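Uncharacterized RNA methyltransferase pyrab10780 (PDB 2JJQ) catalyses the S-adenosyl-L-methionine-dependent methylation of uridine 54 in tRNA at carbon 5, giving 5-methyluridine. Local coordinates at residues 106-109 / 115-118; 26-31 / 90-95. All coordinates share one frame; numbering follows the deposited sequence.

Interaction 1: residues 106-109 / 115-118; sequences KKLK and EVEV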
loop_
_atom_site.group_PDB
_atom_site.type_symbol
_atom_site.label_atom_id
_atom_site.label_comp_id
_atom_site.label_asym_id
_atom_site.label_seq_id
_atom_site.Cartn_x
_atom_site.Cartn_y
_atom_site.Cartn_z
ATOM N N LYS A 106 14.528 11.260 9.720
ATOM C CA LYS A 106 14.964 12.606 9.361
ATOM C C LYS A 106 13.896 13.352 8.541
ATOM O O LYS A 106 13.575 14.527 8.804
ATOM C CB LYS A 106 16.273 12.505 8.586
ATOM C CG LYS A 106 17.496 12.205 9.485
ATOM C CD LYS A 106 18.732 12.007 8.584
ATOM C CE LYS A 106 20.026 11.593 9.338
ATOM N NZ LYS A 106 20.269 12.355 10.627
ATOM N N LYS A 107 13.332 12.660 7.548
ATOM C CA LYS A 107 12.238 13.219 6.743
ATOM C C LYS A 107 11.036 13.668 7.562
ATOM O O LYS A 107 10.533 14.795 7.388
ATOM C CB LYS A 107 11.815 12.190 5.695
ATOM C CG LYS A 107 10.683 12.691 4.819
ATOM C CD LYS A 107 10.432 11.599 3.773
ATOM C CE LYS A 107 9.138 11.797 3.057
ATOM N NZ LYS A 107 8.924 10.679 2.034
ATOM N N LEU A 108 10.589 12.815 8.503
ATOM C CA LEU A 108 9.445 13.156 9.364
ATOM C C LEU A 108 9.764 14.345 10.257
ATOM O O LEU A 108 8.902 15.217 10.464
ATOM C CB LEU A 108 9.015 11.962 10.257
ATOM C CG LEU A 108 8.326 10.863 9.414
ATOM C CD1 LEU A 108 8.150 9.612 10.278
ATOM C CD2 LEU A 108 6.980 11.394 8.850
ATOM N N LYS A 109 10.947 14.346 10.836
ATOM C CA LYS A 109 11.339 15.483 11.681
ATOM C C LYS A 109 11.331 16.780 10.866
ATOM O O LYS A 109 10.828 17.785 11.332
ATOM C CB LYS A 109 12.726 15.252 12.302
ATOM C CG LYS A 109 13.132 16.372 13.277
ATOM C CD LYS A 109 14.390 15.967 14.080
ATOM C CE LYS A 109 15.642 15.964 13.226
ATOM N NZ LYS A 109 16.821 15.390 13.997
ATOM N N GLU A 115 11.101 15.029 16.507
ATOM C CA GLU A 115 11.473 13.621 16.373
ATOM C C GLU A 115 10.227 12.702 16.463
ATOM O O GLU A 115 9.408 12.802 17.409
ATOM C CB GLU A 115 12.446 13.276 17.500
ATOM C CG GLU A 115 13.258 12.022 17.265
ATOM C CD GLU A 115 14.392 12.272 16.282
ATOM O OE1 GLU A 115 15.163 13.246 16.505
ATOM O OE2 GLU A 115 14.518 11.496 15.290
ATOM N N VAL A 116 10.135 11.791 15.505
ATOM C CA VAL A 116 9.087 10.764 15.476
ATOM C C VAL A 116 9.739 9.390 15.372
ATOM O O VAL A 116 10.610 9.183 14.556
ATOM C CB VAL A 116 8.126 11.008 14.300
ATOM C CG1 VAL A 116 7.090 9.874 14.285
ATOM C CG2 VAL A 116 7.431 12.421 14.487
ATOM N N GLU A 117 9.384 8.478 16.269
ATOM C CA GLU A 117 9.921 7.129 16.196
ATOM C C GLU A 117 9.375 6.454 14.930
ATOM O O GLU A 117 8.191 6.658 14.541
ATOM C CB GLU A 117 9.522 6.335 17.442
ATOM C CG GLU A 117 9.786 4.827 17.325
ATOM C CD GLU A 117 9.194 4.006 18.487
ATOM O OE1 GLU A 117 8.523 4.576 19.387
ATOM O OE2 GLU A 117 9.419 2.755 18.489
ATOM N N VAL A 118 10.210 5.667 14.268
ATOM C CA VAL A 118 9.791 4.861 13.115
ATOM C C VAL A 118 9.906 3.360 13.459
ATOM O O VAL A 118 11.032 2.837 13.665
ATOM C CB VAL A 118 10.601 5.175 11.841
ATOM C CG1 VAL A 118 10.035 4.386 10.661
ATOM C CG2 VAL A 118 10.538 6.687 11.499
#
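Lys109 and Glu115 meet at the solvent-exposed end of a helix-to-strand connection: a short loop carries the chain from helix 97-112 to strand 117-119, which lies parallel to strand 403-409 as an added edge strand of the class I methyltransferase sheet. At Glu115 the backbones come closest, with CA 5.0 Å from the CA of Lys109. The glutamate leaves its backbone heading away from the helix, but the chain bends at chi2 (77°) and brings the carboxylate back. Lys109 has its own bend at chi3 (72°), and its CD lies 3.7 Å from Glu115 OE1. Its NZ is also 3.7 Å from Glu115 OE1, so the salt bridge is long, and as both residues are exposed it is probably weakened by water. One residue on, the contact turns inward and apolar. Val116 presents CG1 to CD1 of Leu108 at 4.2 Å, the two side chains crossing at about a right angle; Val116 also touches Ile406 and Ala408 of strand 403-409. Glu117 points away from the helix, while its backbone bonds to that of Ala408 and ties the strand to its parallel neighbour. Val118 again faces the helix, also touching Leu101 and Arg105. Leu108 CD1 thus reaches both valines, and it ends 4.0 Å from Val118 CG2.

Interaction 2: residues 26-31 / 90-95; sequences RKLNDD and CTLQHL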
loop_
_atom_site.group_PDB
_atom_site.type_symbol
_atom_site.label_atom_id
_atom_site.label_comp_id
_atom_site.label_asym_id
_atom_site.label_seq_id
_atom_site.Cartn_x
_atom_site.Cartn_y
_atom_site.Cartn_z
ATOM N N ARG A 26 25.307 13.833 -0.369
ATOM C CA ARG A 26 25.280 14.182 1.047
ATOM C C ARG A 26 24.025 13.707 1.758
ATOM O O ARG A 26 24.062 13.356 2.944
ATOM C CB ARG A 26 25.404 15.686 1.232
ATOM C CG ARG A 26 26.692 16.257 0.633
ATOM C CD ARG A 26 27.985 15.906 1.411
ATOM N NE ARG A 26 29.161 16.523 0.789
ATOM C CZ ARG A 26 30.423 16.200 1.077
ATOM N NH1 ARG A 26 30.669 15.255 1.980
ATOM N NH2 ARG A 26 31.437 16.811 0.450
ATOM N N LYS A 27 22.908 13.709 1.032
ATOM C CA LYS A 27 21.651 13.284 1.622
ATOM C C LYS A 27 20.679 12.859 0.512
ATOM O O LYS A 27 20.974 12.974 -0.686
ATOM C CB LYS A 27 21.054 14.432 2.451
ATOM C CG LYS A 27 20.446 15.542 1.620
ATOM C CD LYS A 27 19.515 16.388 2.461
ATOM C CE LYS A 27 18.270 16.760 1.710
ATOM N NZ LYS A 27 17.248 17.350 2.647
ATOM N N LEU A 28 19.528 12.326 0.933
ATOM C CA LEU A 28 18.454 12.016 0.015
ATOM C C LEU A 28 17.380 13.091 0.195
ATOM O O LEU A 28 17.130 13.552 1.313
ATOM C CB LEU A 28 17.844 10.638 0.349
ATOM C CG LEU A 28 18.848 9.486 0.309
ATOM C CD1 LEU A 28 18.183 8.123 0.544
ATOM C CD2 LEU A 28 19.569 9.482 -1.023
ATOM N N ASN A 29 16.710 13.457 -0.867
ATOM C CA ASN A 29 15.582 14.340 -0.649
ATOM C C ASN A 29 14.355 13.503 -0.241
ATOM O O ASN A 29 14.445 12.262 -0.073
ATOM C CB ASN A 29 15.333 15.257 -1.848
ATOM C CG ASN A 29 14.716 14.546 -3.011
ATOM O OD1 ASN A 29 14.446 13.340 -2.973
ATOM N ND2 ASN A 29 14.504 15.294 -4.094
ATOM N N ASP A 30 13.215 14.166 -0.112
ATOM C CA ASP A 30 12.032 13.486 0.391
ATOM C C ASP A 30 11.506 12.385 -0.547
ATOM O O ASP A 30 10.797 11.500 -0.079
ATOM C CB ASP A 30 10.929 14.499 0.754
ATOM C CG ASP A 30 11.194 15.220 2.070
ATOM O OD1 ASP A 30 12.265 15.054 2.693
ATOM O OD2 ASP A 30 10.315 15.995 2.489
ATOM N N ASP A 31 11.817 12.431 -1.846
ATOM C CA ASP A 31 11.451 11.320 -2.742
ATOM C C ASP A 31 12.523 10.241 -2.801
ATOM O O ASP A 31 12.418 9.257 -3.513
ATOM C CB ASP A 31 11.113 11.806 -4.163
ATOM C CG ASP A 31 9.957 12.806 -4.173
ATOM O OD1 ASP A 31 8.860 12.452 -3.683
ATOM O OD2 ASP A 31 10.159 13.954 -4.637
ATOM N N CYS A 90 10.346 0.251 -5.569
ATOM C CA CYS A 90 11.344 0.061 -4.499
ATOM C C CYS A 90 12.593 0.948 -4.635
ATOM O O CYS A 90 13.749 0.482 -4.693
ATOM C CB CYS A 90 11.734 -1.403 -4.424
ATOM S SG CYS A 90 10.317 -2.420 -3.918
ATOM N N THR A 91 12.354 2.233 -4.647
ATOM C CA THR A 91 13.411 3.169 -4.951
ATOM C C THR A 91 14.499 3.303 -3.892
ATOM O O THR A 91 15.519 3.971 -4.112
ATOM C CB THR A 91 12.782 4.481 -5.246
ATOM O OG1 THR A 91 11.868 4.758 -4.187
ATOM C CG2 THR A 91 11.998 4.321 -6.587
ATOM N N LEU A 92 14.300 2.670 -2.737
ATOM C CA LEU A 92 15.375 2.691 -1.704
ATOM C C LEU A 92 15.975 1.309 -1.480
ATOM O O LEU A 92 16.668 1.113 -0.491
ATOM C CB LEU A 92 14.885 3.219 -0.356
ATOM C CG LEU A 92 14.249 4.625 -0.265
ATOM C CD1 LEU A 92 13.815 4.931 1.151
ATOM C CD2 LEU A 92 15.131 5.708 -0.869
ATOM N N GLN A 93 15.697 0.353 -2.366
ATOM C CA GLN A 93 16.111 -1.050 -2.141
ATOM C C GLN A 93 17.602 -1.259 -2.139
ATOM O O GLN A 93 18.084 -2.298 -1.699
ATOM C CB GLN A 93 15.528 -1.991 -3.205
ATOM C CG GLN A 93 15.396 -3.403 -2.645
ATOM C CD GLN A 93 14.710 -4.431 -3.608
ATOM O OE1 GLN A 93 13.530 -4.305 -3.956
ATOM N NE2 GLN A 93 15.455 -5.473 -3.979
ATOM N N HIS A 94 18.329 -0.278 -2.650
ATOM C CA HIS A 94 19.820 -0.356 -2.727
ATOM C C HIS A 94 20.453 0.052 -1.394
ATOM O O HIS A 94 21.693 0.034 -1.248
ATOM C CB HIS A 94 20.303 0.570 -3.819
ATOM C CG HIS A 94 19.909 2.009 -3.588
ATOM N ND1 HIS A 94 18.599 2.440 -3.615
ATOM C CD2 HIS A 94 20.653 3.106 -3.324
ATOM C CE1 HIS A 94 18.547 3.733 -3.349
ATOM N NE2 HIS A 94 19.783 4.169 -3.190
ATOM N N LEU A 95 19.608 0.430 -0.432
ATOM C CA LEU A 95 20.081 0.938 0.901
ATOM C C LEU A 95 19.851 -0.059 2.026
ATOM O O LEU A 95 18.780 -0.662 2.104
ATOM C CB LEU A 95 19.353 2.225 1.265
ATOM C CG LEU A 95 19.486 3.383 0.270
ATOM C CD1 LEU A 95 18.587 4.486 0.803
ATOM C CD2 LEU A 95 20.934 3.836 0.107
#
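Leu28 belongs to a short, weakly bonded strand of the TRAM-like domain and faces Leu92 and Leu95, which sit in two overlapping type I turns, Cys90 to Gln93 and Leu92 to Leu95. Each turn is closed by a backbone bond: Gln93 N to Cys90 O and Leu95 N to Leu92 O, both 3.0 Å. The repeated folding brings Leu92 and Leu95 onto the side that faces the strand. After Leu28 the first segment loops away, and Asn29 OD1 accepts a weak bond from Asp31 N at 3.0 Å (N-H...O angle 128°), in the manner of an Asx turn; the same oxygen also accepts from Phe33 N.

Between the segments one methyl does the work. Leu28 CD1 meets Leu95 CD1 tip to tip at 3.7 Å, and Leu92 CD2 at 4.1 Å, Leu28 and Leu92 running alongside in opposite senses. CD1 stands at the outer end of Leu28 because chi2 is extended (-176°). Phe103 of helix 97-112 packs on both Leu28 and Leu92, so the three residues share a small core. Within the second segment, Leu95 CG lies 3.6 Å above the plane of the His94 ring, offset toward its rim, while His94 NE2 bonds to Ser44 O. Cys90, which opens the turns, is probably one of the cysteines that bind the [4Fe-4S] cluster, as in related enzymes. With no hydrogen bond or charge pair crossing between the segments, the domain strand and the cysteine-bearing loop are joined here by nondirectional apolar packing alone.

In the fold
Helix 97-112 ties the two contacts together. Interaction 1 sets its later turns against the edge strand of the catalytic sheet, whereas interaction 2, about 15 Å away between centres, places the TRAM-like domain against the loop leading into the same helix. The three leucines that touch in interaction 2 are all buried; interaction 1 has a buried aliphatic part but runs out to the surface, where a long, exposed ion pair lies at its rim. They also touch directly: Lys107 NZ lies 2.9 Å from Asp30 O, a probable hydrogen bond. A salt bridge from Asp30 to Arg110 adds a second polar tie between the 26-31 segment and the helix.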